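Local coordinates for protein farnesyl pyrophosphate synthase (Pseudomonas aeruginosa, PDB 3ZOU) that probably catalyses the condensation of isopentenyl diphosphate with geranyl diphosphate to farnesyl diphosphate, an early step of isoprenoid synthesis, at residues A[49-54]-A[188-193]; A[66-71]-A[122-127]. All coordinates share one frame; numbering follows the deposited sequence.

Following the chain from the N terminus, helix 47-58 comes first and supplies residues 49-54 to contact 1. Helix 67-85 follows directly, and residues 66-71 of contact 2 span its start. Their partner, 122-127, spans the end of helix 107-126, so contact 2 closes a loop of 50 residues. Contact 1 closes only later, when helix 171-196 brings in residues 188-193 after 133 residues. Contact 2 therefore lies wholly within the span of contact 1. The two centres are about 11 Å apart. Tyr53 OH and Asp67 OD1 join them by a probable hydrogen bond of 2.8 Å. Together they tie four helices of the mainly helical prenyl synthase fold.

Contact 1 of 2, residues A[49-54]-A[188-193]; sequences PLLAYA and ASVRLG
Helices 47-58 and 171-196 run side by side, at 33° between their directions and with short-segment axes 7.0 Å apart. This is close packing of two roughly parallel helices through small residues, in the core of the helical prenyl synthase fold. Gly193 has no side chain, and its CA lies against the carbonyl of Ala52, with Gly193 CA to Ala52 O at 3.2 Å. A CB here would run into that oxygen. One turn before Gly193 on the same helix, Ser189 O lies 3.4 Å from Ala52 CA. Both are CA-H...O contacts, and no conventional hydrogen bond crosses the pair. The methyl of Ala52 also rests on the Ser189 carbonyl, with Ala52 CB to Ser189 O at 3.6 Å. That oxygen already accepts the helical bond from Gly193 N.

Larger side chains fill one flank. Leu51 has CG anti to its carbonyl carbon (chi1 -75°), and its CB points toward the other helix. Val190 has CG1 anti to the backbone N (chi1 166°), which leaves CG2 for the contact. The two side chains cross obliquely, and Leu51 CD2 reaches Val190 CG2 at 3.9 Å. Leu51 CB also sits 4.0 Å from Ser189 CB. Ser189 OG is anti to its own carbonyl carbon and is hydrogen-bonded to Leu185 O within its helix.

Leu50 touches the bound benzoxazolone fragment, and helix 67-85 lies against Pro49, Tyr53 and Ser189. Helix 202-227 covers Leu51 and Val190, and helix 282-293 adds Leu284 and Leu287 against Leu51.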
loop_
_atom_site.group_PDB
_atom_site.type_symbol
_atom_site.label_atom_id
_atom_site.label_comp_id
_atom_site.label_asym_id
_atom_site.label_seq_id
_atom_site.Cartn_x
_atom_site.Cartn_y
_atom_site.Cartn_z
ATOM N N PRO A 49 -3.117 -16.893 5.134
ATOM C CA PRO A 49 -4.547 -17.209 5.009
ATOM C C PRO A 49 -5.047 -18.257 6.032
ATOM O O PRO A 49 -6.093 -18.036 6.614
ATOM C CB PRO A 49 -4.660 -17.682 3.609
ATOM C CG PRO A 49 -3.668 -16.768 2.862
ATOM C CD PRO A 49 -2.505 -16.705 3.799
ATOM N N LEU A 50 -4.259 -19.302 6.189
ATOM C CA LEU A 50 -4.600 -20.414 7.157
ATOM C C LEU A 50 -4.869 -19.766 8.510
ATOM O O LEU A 50 -5.826 -20.027 9.227
ATOM C CB LEU A 50 -3.454 -21.387 7.212
ATOM C CG LEU A 50 -3.688 -22.751 7.953
ATOM C CD1 LEU A 50 -2.587 -23.705 7.591
ATOM C CD2 LEU A 50 -3.732 -22.507 9.418
ATOM N N LEU A 51 -3.946 -18.882 8.922
ATOM C CA LEU A 51 -4.030 -18.228 10.193
ATOM C C LEU A 51 -5.301 -17.399 10.307
ATOM O O LEU A 51 -5.921 -17.336 11.371
ATOM C CB LEU A 51 -2.775 -17.379 10.461
ATOM C CG LEU A 51 -1.520 -18.184 10.843
ATOM C CD1 LEU A 51 -0.247 -17.364 10.735
ATOM C CD2 LEU A 51 -1.662 -18.798 12.230
ATOM N N ALA A 52 -5.599 -16.601 9.268
ATOM C CA ALA A 52 -6.834 -15.765 9.283
ATOM C C ALA A 52 -8.073 -16.658 9.413
ATOM O O ALA A 52 -8.916 -16.371 10.230
ATOM C CB ALA A 52 -6.895 -14.899 8.035
ATOM N N TYR A 53 -8.166 -17.679 8.608
ATOM C CA TYR A 53 -9.350 -18.581 8.699
ATOM C C TYR A 53 -9.379 -19.215 10.080
ATOM O O TYR A 53 -10.440 -19.291 10.705
ATOM C CB TYR A 53 -9.265 -19.682 7.641
ATOM C CG TYR A 53 -9.522 -19.149 6.251
ATOM C CD1 TYR A 53 -10.677 -18.448 5.931
ATOM C CD2 TYR A 53 -8.637 -19.395 5.210
ATOM C CE1 TYR A 53 -10.927 -18.005 4.656
ATOM C CE2 TYR A 53 -8.854 -18.892 3.930
ATOM C CZ TYR A 53 -10.037 -18.242 3.647
ATOM O OH TYR A 53 -10.289 -17.727 2.358
ATOM N N ALA A 54 -8.229 -19.672 10.567
ATOM C CA ALA A 54 -8.216 -20.463 11.809
ATOM C C ALA A 54 -8.545 -19.542 12.962
ATOM O O ALA A 54 -9.196 -19.963 13.933
ATOM C CB ALA A 54 -6.910 -21.199 12.009
ATOM N N ALA A 188 -0.852 -9.930 12.392
ATOM C CA ALA A 188 -1.977 -9.292 11.706
ATOM C C ALA A 188 -2.914 -10.281 11.062
ATOM O O ALA A 188 -4.099 -10.037 10.984
ATOM C CB ALA A 188 -1.413 -8.324 10.598
ATOM N N SER A 189 -2.361 -11.391 10.595
ATOM C CA SER A 189 -3.192 -12.418 9.950
ATOM C C SER A 189 -4.168 -12.985 10.997
ATOM O O SER A 189 -5.344 -13.111 10.748
ATOM C CB SER A 189 -2.316 -13.545 9.405
ATOM O OG SER A 189 -1.466 -13.012 8.358
ATOM N N VAL A 190 -3.625 -13.333 12.139
ATOM C CA VAL A 190 -4.464 -13.781 13.268
ATOM C C VAL A 190 -5.484 -12.692 13.723
ATOM O O VAL A 190 -6.673 -12.958 13.936
ATOM C CB VAL A 190 -3.581 -14.269 14.420
ATOM C CG1 VAL A 190 -4.365 -14.426 15.713
ATOM C CG2 VAL A 190 -2.853 -15.536 14.006
ATOM N N ARG A 191 -5.031 -11.451 13.880
ATOM C CA ARG A 191 -5.870 -10.381 14.347
ATOM C C ARG A 191 -7.005 -10.140 13.339
ATOM O O ARG A 191 -8.162 -9.972 13.739
ATOM C CB ARG A 191 -5.033 -9.053 14.540
ATOM C CG ARG A 191 -5.868 -7.827 14.862
ATOM C CD ARG A 191 -6.719 -7.951 16.097
ATOM N NE ARG A 191 -5.917 -8.264 17.255
ATOM C CZ ARG A 191 -5.505 -7.394 18.194
ATOM N NH1 ARG A 191 -5.920 -6.145 18.204
ATOM N NH2 ARG A 191 -4.728 -7.825 19.182
ATOM N N LEU A 192 -6.704 -10.114 12.037
ATOM C CA LEU A 192 -7.726 -9.838 11.040
ATOM C C LEU A 192 -8.766 -10.962 10.987
ATOM O O LEU A 192 -9.941 -10.674 10.831
ATOM C CB LEU A 192 -7.083 -9.616 9.682
ATOM C CG LEU A 192 -6.845 -8.159 9.337
ATOM C CD1 LEU A 192 -5.984 -7.419 10.323
ATOM C CD2 LEU A 192 -6.253 -8.056 7.932
ATOM N N GLY A 193 -8.294 -12.203 11.069
ATOM C CA GLY A 193 -9.270 -13.324 11.092
ATOM C C GLY A 193 -10.134 -13.230 12.326
ATOM O O GLY A 193 -11.351 -13.439 12.244
#

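Contact 2 of 2, residues A[66-71]-A[122-127]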
loop_
_atom_site.group_PDB
_atom_site.type_symbol
_atom_site.label_atom_id
_atom_site.label_comp_id
_atom_site.label_asym_id
_atom_site.label_seq_id
_atom_site.Cartn_x
_atom_site.Cartn_y
_atom_site.Cartn_z
ATOM N N ALA A 66 -13.770 -14.545 6.753
ATOM C CA ALA A 66 -12.340 -14.091 6.724
ATOM C C ALA A 66 -11.742 -14.104 5.327
ATOM O O ALA A 66 -10.543 -13.966 5.160
ATOM C CB ALA A 66 -11.507 -14.959 7.677
ATOM N N ASP A 67 -12.574 -14.333 4.299
ATOM C CA ASP A 67 -11.984 -14.395 2.925
ATOM C C ASP A 67 -11.187 -13.145 2.554
ATOM O O ASP A 67 -10.097 -13.265 1.992
ATOM C CB ASP A 67 -13.070 -14.585 1.856
ATOM C CG ASP A 67 -13.600 -16.046 1.779
ATOM O OD1 ASP A 67 -12.980 -16.996 2.263
ATOM O OD2 ASP A 67 -14.696 -16.250 1.135
ATOM N N ALA A 68 -11.728 -11.980 2.811
ATOM C CA ALA A 68 -10.997 -10.738 2.412
ATOM C C ALA A 68 -9.717 -10.598 3.229
ATOM O O ALA A 68 -8.664 -10.254 2.679
ATOM C CB ALA A 68 -11.877 -9.531 2.521
ATOM N N ALA A 69 -9.799 -10.879 4.519
ATOM C CA ALA A 69 -8.617 -10.914 5.397
ATOM C C ALA A 69 -7.527 -11.832 4.875
ATOM O O ALA A 69 -6.365 -11.413 4.778
ATOM C CB ALA A 69 -9.023 -11.389 6.774
ATOM N N ALA A 70 -7.883 -13.058 4.469
ATOM C CA ALA A 70 -6.992 -14.047 3.940
ATOM C C ALA A 70 -6.332 -13.509 2.662
ATOM O O ALA A 70 -5.125 -13.613 2.515
ATOM C CB ALA A 70 -7.791 -15.329 3.679
ATOM N N CYS A 71 -7.134 -12.922 1.789
ATOM C CA CYS A 71 -6.567 -12.372 0.563
ATOM C C CYS A 71 -5.592 -11.216 0.809
ATOM O O CYS A 71 -4.493 -11.208 0.298
ATOM C CB CYS A 71 -7.620 -11.850 -0.330
ATOM S SG CYS A 71 -8.638 -13.111 -1.167
ATOM N N PHE A 122 -5.201 -3.422 0.350
ATOM C CA PHE A 122 -5.975 -2.390 1.064
ATOM C C PHE A 122 -7.335 -2.172 0.392
ATOM O O PHE A 122 -8.352 -2.076 1.070
ATOM C CB PHE A 122 -5.144 -1.085 1.225
ATOM C CG PHE A 122 -3.953 -1.296 2.115
ATOM C CD1 PHE A 122 -4.136 -1.551 3.464
ATOM C CD2 PHE A 122 -2.684 -1.279 1.639
ATOM C CE1 PHE A 122 -3.019 -1.700 4.301
ATOM C CE2 PHE A 122 -1.576 -1.434 2.471
ATOM C CZ PHE A 122 -1.763 -1.706 3.785
ATOM N N GLU A 123 -7.373 -2.261 -0.947
ATOM C CA GLU A 123 -8.642 -2.213 -1.643
ATOM C C GLU A 123 -9.572 -3.325 -1.196
ATOM O O GLU A 123 -10.749 -3.071 -0.980
ATOM C CB GLU A 123 -8.400 -2.330 -3.177
ATOM C CG GLU A 123 -9.704 -2.187 -3.967
ATOM C CD GLU A 123 -9.476 -2.290 -5.449
ATOM O OE1 GLU A 123 -8.379 -2.094 -5.984
ATOM O OE2 GLU A 123 -10.468 -2.672 -6.114
ATOM N N VAL A 124 -9.062 -4.542 -1.103
ATOM C CA VAL A 124 -9.871 -5.706 -0.748
ATOM C C VAL A 124 -10.495 -5.534 0.633
ATOM O O VAL A 124 -11.656 -5.892 0.864
ATOM C CB VAL A 124 -9.027 -6.961 -0.867
ATOM C CG1 VAL A 124 -9.561 -8.136 -0.104
ATOM C CG2 VAL A 124 -8.885 -7.296 -2.332
ATOM N N LEU A 125 -9.762 -4.994 1.591
ATOM C CA LEU A 125 -10.307 -4.810 2.942
ATOM C C LEU A 125 -11.288 -3.695 3.026
ATOM O O LEU A 125 -12.146 -3.698 3.913
ATOM C CB LEU A 125 -9.183 -4.586 3.984
ATOM C CG LEU A 125 -8.275 -5.728 4.229
ATOM C CD1 LEU A 125 -7.223 -5.324 5.279
ATOM C CD2 LEU A 125 -9.085 -6.915 4.739
ATOM N N ALA A 126 -11.063 -2.617 2.252
ATOM C CA ALA A 126 -11.978 -1.470 2.298
ATOM C C ALA A 126 -13.256 -1.670 1.535
ATOM O O ALA A 126 -14.149 -0.852 1.652
ATOM C CB ALA A 126 -11.285 -0.282 1.701
ATOM N N ASP A 127 -13.281 -2.671 0.664
ATOM C CA ASP A 127 -14.450 -3.076 -0.193
ATOM C C ASP A 127 -15.454 -3.801 0.633
ATOM O O ASP A 127 -15.229 -4.901 1.032
ATOM C CB ASP A 127 -13.914 -4.010 -1.319
ATOM C CG ASP A 127 -14.947 -4.394 -2.356
ATOM O OD1 ASP A 127 -16.140 -4.611 -2.004
ATOM O OD2 ASP A 127 -14.556 -4.454 -3.547
#
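Val124 and Ala68 make the closest approach between helices 107-126 and 67-85. Val124 CG1 is anti to its backbone N (chi1 160°) and is the branch that does the touching. Val124 CG1 lies 3.6 Å from Ala68 O and 3.8 Å from Ala68 CB. The same methyl, Val124 CG1, reaches Cys71 CB, one turn further along, at 4.2 Å. One valine branch thus spans two residues on the same helix face. Leu125 comes in beside it. Its CG is anti to the carbonyl carbon (chi1 -66°) and the chain is extended. This puts Leu125 CD2 3.9 Å from Ala68 O and 4.0 Å from Ala69 N. The leucine methyl therefore rests on backbone rather than on a large side chain.

The helices are nearly antiparallel at 169°, and the short-segment axes come within 8.8 Å. No hydrogen bond crosses between them; the methyls pack on side chains and on the Ala68 carbonyl. The contact is an antiparallel helix pair in the mainly helical bundle of the polyprenyl synthase fold.

Leu125 also packs on Leu142 and Leu145 of helix 135-149 and on Leu192 of helix 171-196, while Cys71 leans on Ala17 and Leu18 of helix 3-19. At the start of helix 67-85, Ala66 holds the N-cap position, and Asp67 forms a salt bridge with Arg13. On helix 107-126, Phe122 stacks its ring on Phe122 of the second subunit, which places this helix at the dimer interface.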